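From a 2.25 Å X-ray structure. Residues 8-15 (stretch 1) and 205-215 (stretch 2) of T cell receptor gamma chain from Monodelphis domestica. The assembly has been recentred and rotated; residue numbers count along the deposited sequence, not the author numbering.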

# COMPACT_ATOMS: atom_id res chain seq x y z
N GLN B 8 2.02 -12.63 5.42
CA GLN B 8 1.22 -12.26 6.58
C GLN B 8 -0.25 -12.22 6.20
O GLN B 8 -0.63 -11.49 5.28
N ARG B 9 -1.07 -13.00 6.90
CA ARG B 9 -2.49 -13.10 6.62
C ARG B 9 -3.17 -13.46 7.93
O ARG B 9 -2.57 -14.15 8.76
N PRO B 10 -4.41 -13.00 8.16
CA PRO B 10 -5.20 -12.10 7.31
C PRO B 10 -4.63 -10.68 7.26
O PRO B 10 -3.71 -10.38 8.02
N ILE B 11 -5.14 -9.84 6.36
CA ILE B 11 -4.56 -8.51 6.19
C ILE B 11 -4.92 -7.59 7.34
O ILE B 11 -4.26 -6.57 7.55
N SER B 12 -5.95 -7.91 8.12
CA SER B 12 -6.30 -7.10 9.27
C SER B 12 -6.91 -7.99 10.34
O SER B 12 -7.39 -9.10 10.07
N ILE B 13 -6.87 -7.49 11.58
CA ILE B 13 -7.52 -8.10 12.73
C ILE B 13 -8.21 -6.98 13.50
O ILE B 13 -7.56 -6.01 13.91
N THR B 14 -9.52 -7.10 13.68
CA THR B 14 -10.31 -6.11 14.40
C THR B 14 -10.73 -6.68 15.74
O THR B 14 -11.16 -7.83 15.84
N ARG B 15 -10.59 -5.87 16.79
CA ARG B 15 -10.87 -6.34 18.13
C ARG B 15 -11.47 -5.20 18.94
O ARG B 15 -11.31 -4.03 18.61
N TYR B 205 -9.39 -10.62 -4.45
CA TYR B 205 -9.38 -9.71 -3.31
C TYR B 205 -9.28 -10.48 -2.00
O TYR B 205 -9.71 -11.63 -1.90
N GLN B 206 -8.69 -9.83 -1.00
CA GLN B 206 -8.58 -10.35 0.35
C GLN B 206 -9.23 -9.37 1.32
O GLN B 206 -9.18 -8.15 1.13
N HIS B 207 -9.81 -9.92 2.38
CA HIS B 207 -10.49 -9.10 3.37
C HIS B 207 -10.63 -9.92 4.63
O HIS B 207 -10.72 -11.15 4.58
N GLU B 208 -10.65 -9.22 5.77
CA GLU B 208 -10.65 -9.92 7.05
C GLU B 208 -11.90 -10.79 7.22
O GLU B 208 -11.84 -11.84 7.87
N ASP B 209 -13.02 -10.40 6.62
CA ASP B 209 -14.21 -11.21 6.78
C ASP B 209 -14.17 -12.48 5.94
O ASP B 209 -15.02 -13.34 6.12
N LEU B 210 -13.21 -12.59 5.04
CA LEU B 210 -12.95 -13.80 4.27
C LEU B 210 -11.92 -14.69 4.94
O LEU B 210 -11.60 -15.75 4.40
N GLY B 211 -11.39 -14.29 6.09
CA GLY B 211 -10.25 -14.98 6.65
C GLY B 211 -9.04 -14.84 5.74
O GLY B 211 -8.86 -13.82 5.06
N MET B 212 -8.23 -15.90 5.68
CA MET B 212 -6.97 -15.81 4.96
C MET B 212 -7.11 -16.01 3.46
O MET B 212 -6.35 -15.41 2.69
N GLU B 213 -8.06 -16.83 3.01
CA GLU B 213 -8.11 -17.24 1.61
C GLU B 213 -8.64 -16.11 0.73
O GLU B 213 -9.71 -15.55 1.02
N PRO B 214 -7.94 -15.74 -0.35
CA PRO B 214 -8.51 -14.80 -1.32
C PRO B 214 -9.78 -15.34 -1.96
O PRO B 214 -9.97 -16.55 -2.11
N LYS B 215 -10.67 -14.41 -2.33
CA LYS B 215 -11.72 -14.66 -3.31
C LYS B 215 -11.18 -14.34 -4.70
O LYS B 215 -10.42 -13.39 -4.87

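A single buried carboxylate, that of E208, takes every direct hydrogen bond between the two stretches. Its side chain is extended (chi1 t, chi2 t), its CA-to-CB bond points toward stretch 1, and it reaches the beginning of the strand that starts at S12. There E208 OE1 accepts from S12 OG at 2.8 Å and from T14 OG1 at 2.9 Å, while E208 OE2 accepts from the backbone T14 N at 2.9 Å with a favourable angle of 154°. S12 (chi1 p) and T14 (chi1 m) both leave their backbone sideways, the CA-to-CB bond of I13 between them points away, and I13 CA lies 3.5 Å from E208 OE2. Water 1 adds a second link between S12 and E208: it donates to S12 OG (2.9 Å) and accepts from E208 N (3.0 Å), so the side chain and backbone of E208 are both tied to the same serine. R15 contributes charge alone, its NH1 lying 4.6 Å from E208 OE2 with no N-H aimed at it; that NH1 instead donates to T14 O (2.8 Å).

Beyond this polar cluster the packing is mostly van der Waals. I11 (p, t) points toward stretch 2, with CD1 3.5 Å from Q206 O and CG2 3.5 Å from Q206 OE1. Q206 (m, t) points back toward stretch 1, and its OE1 also lies over one face of the R9 guanidinium, 4.0 Å from R9 NE. R9 itself is stretched out (m, t, t), pointing toward stretch 2; its NH1 comes within 3.3 Å of P214 CD and 3.6 Å of M212 O, without a hydrogen bond across the contact. P10, preceded by a cis peptide bond, sets its ring CD 3.7 Å from M212 CG, the apolar contact at the exposed M212 (m, t, p).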

# COMPACT_ATOMS: atom_id res chain seq x y z
CB GLN B 8 1.65 -10.90 7.15
CG GLN B 8 3.03 -10.91 7.79
CD GLN B 8 3.36 -9.59 8.50
OE1 GLN B 8 4.14 -8.77 8.00
NE2 GLN B 8 2.78 -9.39 9.69
CB ARG B 9 -2.81 -14.16 5.54
CG ARG B 9 -2.32 -13.82 4.13
CD ARG B 9 -2.79 -14.84 3.09
NE ARG B 9 -2.12 -14.65 1.80
CZ ARG B 9 -2.46 -15.28 0.68
NH1 ARG B 9 -3.48 -16.14 0.67
NH2 ARG B 9 -1.79 -15.06 -0.44
CB PRO B 10 -6.59 -12.12 7.96
CG PRO B 10 -6.35 -12.60 9.36
CD PRO B 10 -5.21 -13.55 9.27
CB ILE B 11 -5.00 -7.91 4.84
CG1 ILE B 11 -6.50 -7.70 4.83
CG2 ILE B 11 -4.64 -8.86 3.73
CD1 ILE B 11 -6.99 -7.00 3.58
CB SER B 12 -7.26 -5.97 8.90
OG SER B 12 -8.50 -6.49 8.44
CB ILE B 13 -6.50 -8.83 13.63
CG1 ILE B 13 -5.70 -9.86 12.83
CG2 ILE B 13 -7.18 -9.51 14.82
CD1 ILE B 13 -4.68 -10.63 13.65
CB THR B 14 -11.55 -5.68 13.60
OG1 THR B 14 -11.16 -5.22 12.31
CG2 THR B 14 -12.27 -4.54 14.31
CB ARG B 15 -9.60 -6.85 18.83
CG ARG B 15 -8.99 -8.08 18.19
CD ARG B 15 -9.81 -9.34 18.54
NE ARG B 15 -9.20 -10.54 17.96
CZ ARG B 15 -9.59 -11.11 16.83
NH1 ARG B 15 -10.61 -10.59 16.16
NH2 ARG B 15 -8.98 -12.19 16.38
CB TYR B 205 -10.60 -8.76 -3.30
CG TYR B 205 -11.96 -9.42 -3.16
CD1 TYR B 205 -12.65 -9.88 -4.27
CD2 TYR B 205 -12.57 -9.54 -1.91
CE1 TYR B 205 -13.91 -10.46 -4.13
CE2 TYR B 205 -13.81 -10.10 -1.76
CZ TYR B 205 -14.47 -10.58 -2.87
OH TYR B 205 -15.71 -11.15 -2.69
CB GLN B 206 -7.12 -10.57 0.78
CG GLN B 206 -6.39 -11.65 0.01
CD GLN B 206 -4.90 -11.60 0.24
OE1 GLN B 206 -4.45 -11.45 1.37
NE2 GLN B 206 -4.12 -11.69 -0.83
CB HIS B 207 -11.87 -8.64 2.89
CG HIS B 207 -12.48 -7.62 3.78
ND1 HIS B 207 -13.26 -7.96 4.86
CD2 HIS B 207 -12.38 -6.27 3.78
CE1 HIS B 207 -13.64 -6.86 5.48
NE2 HIS B 207 -13.13 -5.82 4.84
CB GLU B 208 -10.51 -8.92 8.21
CG GLU B 208 -10.44 -9.56 9.59
CD GLU B 208 -10.51 -8.54 10.74
OE1 GLU B 208 -10.26 -7.34 10.51
OE2 GLU B 208 -10.82 -8.95 11.88
CB ASP B 209 -15.47 -10.41 6.46
CG ASP B 209 -16.71 -11.00 7.12
OD1 ASP B 209 -16.67 -11.26 8.34
OD2 ASP B 209 -17.72 -11.21 6.42
CB LEU B 210 -12.46 -13.44 2.87
CG LEU B 210 -13.34 -12.53 2.02
CD1 LEU B 210 -12.75 -12.43 0.63
CD2 LEU B 210 -14.76 -13.06 1.95
CB MET B 212 -5.97 -16.81 5.53
CG MET B 212 -5.45 -16.45 6.91
SD MET B 212 -4.43 -17.79 7.55
CE MET B 212 -3.42 -18.16 6.11
CB GLU B 213 -8.99 -18.48 1.42
CG GLU B 213 -9.01 -19.44 2.60
CD GLU B 213 -10.15 -20.47 2.50
OE1 GLU B 213 -9.94 -21.53 1.86
OE2 GLU B 213 -11.25 -20.21 3.04
CB PRO B 214 -7.41 -14.65 -2.37
CG PRO B 214 -6.14 -15.04 -1.66
CD PRO B 214 -6.53 -16.05 -0.62
CB LYS B 215 -12.95 -13.79 -3.02
CG LYS B 215 -14.17 -14.12 -3.86
CD LYS B 215 -14.70 -15.52 -3.57
CE LYS B 215 -15.98 -15.82 -4.36
NZ LYS B 215 -17.09 -14.93 -3.93
O HOH W 1 -9.92 -6.29 5.95